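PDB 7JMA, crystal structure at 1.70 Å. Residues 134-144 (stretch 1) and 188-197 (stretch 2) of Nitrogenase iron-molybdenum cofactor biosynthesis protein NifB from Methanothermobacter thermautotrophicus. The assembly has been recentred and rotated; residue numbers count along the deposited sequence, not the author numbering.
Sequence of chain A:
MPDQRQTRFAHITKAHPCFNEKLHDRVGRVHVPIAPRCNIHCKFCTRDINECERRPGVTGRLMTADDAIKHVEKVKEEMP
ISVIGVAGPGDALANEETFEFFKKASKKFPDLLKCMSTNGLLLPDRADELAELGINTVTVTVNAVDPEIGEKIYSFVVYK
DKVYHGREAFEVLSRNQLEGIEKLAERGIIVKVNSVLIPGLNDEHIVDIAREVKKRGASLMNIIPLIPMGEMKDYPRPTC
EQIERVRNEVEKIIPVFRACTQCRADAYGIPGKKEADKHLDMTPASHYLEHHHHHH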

# COMPACT_ATOMS: atom_id res chain seq x y z
N GLY A 134 -16.54 4.74 -0.59
CA GLY A 134 -16.75 3.93 0.59
C GLY A 134 -15.58 3.09 1.02
O GLY A 134 -15.75 2.16 1.81
N ILE A 135 -14.38 3.37 0.50
CA ILE A 135 -13.19 2.70 0.99
C ILE A 135 -13.00 3.05 2.46
O ILE A 135 -13.06 4.22 2.85
N ASN A 136 -12.80 2.02 3.28
CA ASN A 136 -12.66 2.22 4.72
C ASN A 136 -11.21 2.21 5.19
O ASN A 136 -10.87 2.89 6.15
N THR A 137 -10.37 1.41 4.54
CA THR A 137 -8.98 1.24 4.94
C THR A 137 -8.10 1.18 3.71
O THR A 137 -8.47 0.55 2.72
N VAL A 138 -6.96 1.86 3.76
CA VAL A 138 -5.97 1.79 2.69
C VAL A 138 -4.63 1.46 3.32
O VAL A 138 -4.25 2.05 4.34
N THR A 139 -3.93 0.50 2.71
CA THR A 139 -2.58 0.14 3.10
C THR A 139 -1.63 0.77 2.10
O THR A 139 -1.75 0.53 0.89
N VAL A 140 -0.70 1.59 2.59
CA VAL A 140 0.26 2.31 1.75
C VAL A 140 1.64 1.74 2.04
O VAL A 140 2.02 1.59 3.20
N THR A 141 2.39 1.38 0.99
CA THR A 141 3.71 0.80 1.19
C THR A 141 4.73 1.93 1.17
O THR A 141 4.91 2.59 0.14
N VAL A 142 5.38 2.16 2.31
CA VAL A 142 6.34 3.24 2.48
C VAL A 142 7.63 2.59 2.94
O VAL A 142 7.72 2.11 4.08
N ASN A 143 8.64 2.59 2.07
CA ASN A 143 9.89 1.89 2.37
C ASN A 143 11.03 2.82 2.75
O ASN A 143 12.06 2.34 3.22
N ALA A 144 10.86 4.13 2.56
CA ALA A 144 11.86 5.10 3.00
C ALA A 144 11.22 6.48 2.99
O ALA A 144 10.25 6.73 2.27
N GLY A 188 -11.17 10.30 7.09
CA GLY A 188 -11.67 9.22 7.91
C GLY A 188 -11.24 7.84 7.50
O GLY A 188 -11.57 6.87 8.19
N ILE A 189 -10.47 7.72 6.41
CA ILE A 189 -10.04 6.41 5.96
C ILE A 189 -8.88 5.95 6.83
O ILE A 189 -7.94 6.73 7.07
N ILE A 190 -8.95 4.72 7.33
CA ILE A 190 -7.88 4.19 8.16
C ILE A 190 -6.66 3.93 7.29
O ILE A 190 -6.74 3.20 6.31
N VAL A 191 -5.52 4.52 7.65
CA VAL A 191 -4.29 4.32 6.87
C VAL A 191 -3.39 3.37 7.62
O VAL A 191 -3.00 3.64 8.77
N LYS A 192 -3.05 2.26 6.98
CA LYS A 192 -2.06 1.32 7.47
C LYS A 192 -0.83 1.46 6.59
O LYS A 192 -0.95 1.59 5.37
N VAL A 193 0.35 1.48 7.18
CA VAL A 193 1.59 1.62 6.41
C VAL A 193 2.34 0.30 6.47
O VAL A 193 2.60 -0.23 7.55
N ASN A 194 2.67 -0.24 5.28
CA ASN A 194 3.56 -1.38 5.15
C ASN A 194 4.96 -0.86 4.86
O ASN A 194 5.13 0.02 4.01
N SER A 195 5.95 -1.40 5.56
CA SER A 195 7.34 -1.09 5.30
C SER A 195 8.13 -2.38 5.22
O SER A 195 8.07 -3.21 6.14
N VAL A 196 8.87 -2.56 4.13
CA VAL A 196 9.72 -3.74 3.97
C VAL A 196 11.06 -3.49 4.67
O VAL A 196 11.75 -2.51 4.39
N LEU A 197 11.42 -4.40 5.56
CA LEU A 197 12.68 -4.29 6.29
C LEU A 197 13.79 -4.85 5.41
O LEU A 197 13.82 -6.05 5.13

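Two neighbouring parallel strands, one ending at Thr141 and the other running from Ile190 to Leu197, are zipped by backbone hydrogen bonds, so their side chains meet above and below the sheet rather than between the strands. Val138, Val140, Val191 and Val193 share the buried face. All four are trans (t), and beta-branched residues like these suit extended backbone. With Ile189 and Val142 at the ends, the side chains interdigitate diagonally: Val138 CG2 lies 3.8 Å from Ile189 CG2, Val140 CG2 4.1 Å from Val191 CG1, and Val142 CB 3.8 Å from Val193 CG1. Each contact reaches two residues back from the register, filling the hollow beside a neighbour.

The other face carries Thr137, Thr139, Thr141, Ile190, Lys192 and Asn194, a largely polar set, most of it partly exposed, all m at chi1; the apolar Ile190 rests its CD1 3.8 Å from Thr137 OG1. Here the steps run forward. Lys192, extended with chi2 to chi4 all t, passes its aliphatic stem by Thr137, CE 3.6 Å from Thr137 CG2; Thr139 CG2 similarly approaches Asn194 OD1 at 3.5 Å. A water joins Thr141 OG1 (2.8 Å) to Asn194 ND2 (3.0 Å), accepting from the amide.

After a last backbone bond from Val142 N to Asn194 O (2.7 Å), side chains take over. Ser195 OG (m) donates to Val142 O at 2.7 Å, and Asn143 (m) offers OD1 to Val196 N at 2.9 Å, mimicking a backbone carbonyl.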

# COMPACT_ATOMS: atom_id res chain seq x y z
CB ILE A 135 -11.96 3.11 0.17
CG1 ILE A 135 -12.15 2.70 -1.29
CG2 ILE A 135 -10.72 2.38 0.70
CD1 ILE A 135 -12.38 1.26 -1.44
CB ASN A 136 -13.41 1.13 5.48
CG ASN A 136 -14.84 1.04 5.09
OD1 ASN A 136 -15.26 0.07 4.49
ND2 ASN A 136 -15.62 2.07 5.45
CB THR A 137 -8.82 -0.06 5.75
OG1 THR A 137 -9.74 -0.06 6.86
CG2 THR A 137 -7.38 -0.20 6.27
CB VAL A 138 -5.88 3.11 1.90
CG1 VAL A 138 -4.72 3.03 0.88
CG2 VAL A 138 -7.19 3.43 1.21
CB THR A 139 -2.43 -1.38 3.16
OG1 THR A 139 -3.36 -1.91 4.10
CG2 THR A 139 -1.02 -1.76 3.58
CB VAL A 140 0.23 3.82 2.05
CG1 VAL A 140 1.20 4.55 1.10
CG2 VAL A 140 -1.19 4.39 1.91
CB THR A 141 3.99 -0.25 0.13
OG1 THR A 141 3.06 -1.33 0.32
CG2 THR A 141 5.42 -0.80 0.30
CB VAL A 142 5.89 4.29 3.50
CG1 VAL A 142 6.98 5.37 3.58
CG2 VAL A 142 4.54 4.91 3.13
CB ASN A 143 10.30 1.03 1.17
CG ASN A 143 9.29 -0.07 0.90
OD1 ASN A 143 8.89 -0.78 1.82
ND2 ASN A 143 8.85 -0.20 -0.35
CB ALA A 144 13.11 5.09 2.10
CB ILE A 189 -9.62 6.46 4.48
CG1 ILE A 189 -10.87 6.73 3.63
CG2 ILE A 189 -8.86 5.20 4.13
CD1 ILE A 189 -10.57 7.14 2.19
CB ILE A 190 -8.31 2.90 8.86
CG1 ILE A 190 -9.54 3.14 9.75
CG2 ILE A 190 -7.15 2.27 9.63
CD1 ILE A 190 -10.20 1.84 10.14
CB VAL A 191 -3.58 5.64 6.56
CG1 VAL A 191 -2.28 5.35 5.74
CG2 VAL A 191 -4.47 6.56 5.80
CB LYS A 192 -2.59 -0.11 7.42
CG LYS A 192 -3.90 -0.27 8.19
CD LYS A 192 -4.43 -1.70 8.11
CE LYS A 192 -5.67 -1.88 8.98
NZ LYS A 192 -6.41 -3.14 8.66
CB VAL A 193 2.44 2.80 6.92
CG1 VAL A 193 3.86 2.76 6.32
CG2 VAL A 193 1.76 4.12 6.55
CB ASN A 194 3.11 -2.31 4.02
CG ASN A 194 2.02 -3.27 4.44
OD1 ASN A 194 1.48 -3.18 5.54
ND2 ASN A 194 1.66 -4.18 3.54
CB SER A 195 7.91 -0.16 6.38
OG SER A 195 7.12 1.02 6.48
CB VAL A 196 9.93 -4.07 2.49
CG1 VAL A 196 10.86 -5.29 2.33
CG2 VAL A 196 8.58 -4.30 1.80
CB LEU A 197 12.58 -5.04 7.61
CG LEU A 197 13.85 -5.09 8.46
CD1 LEU A 197 14.32 -3.68 8.73
CD2 LEU A 197 13.56 -5.83 9.75
O HOH W 1 3.24 -4.05 0.98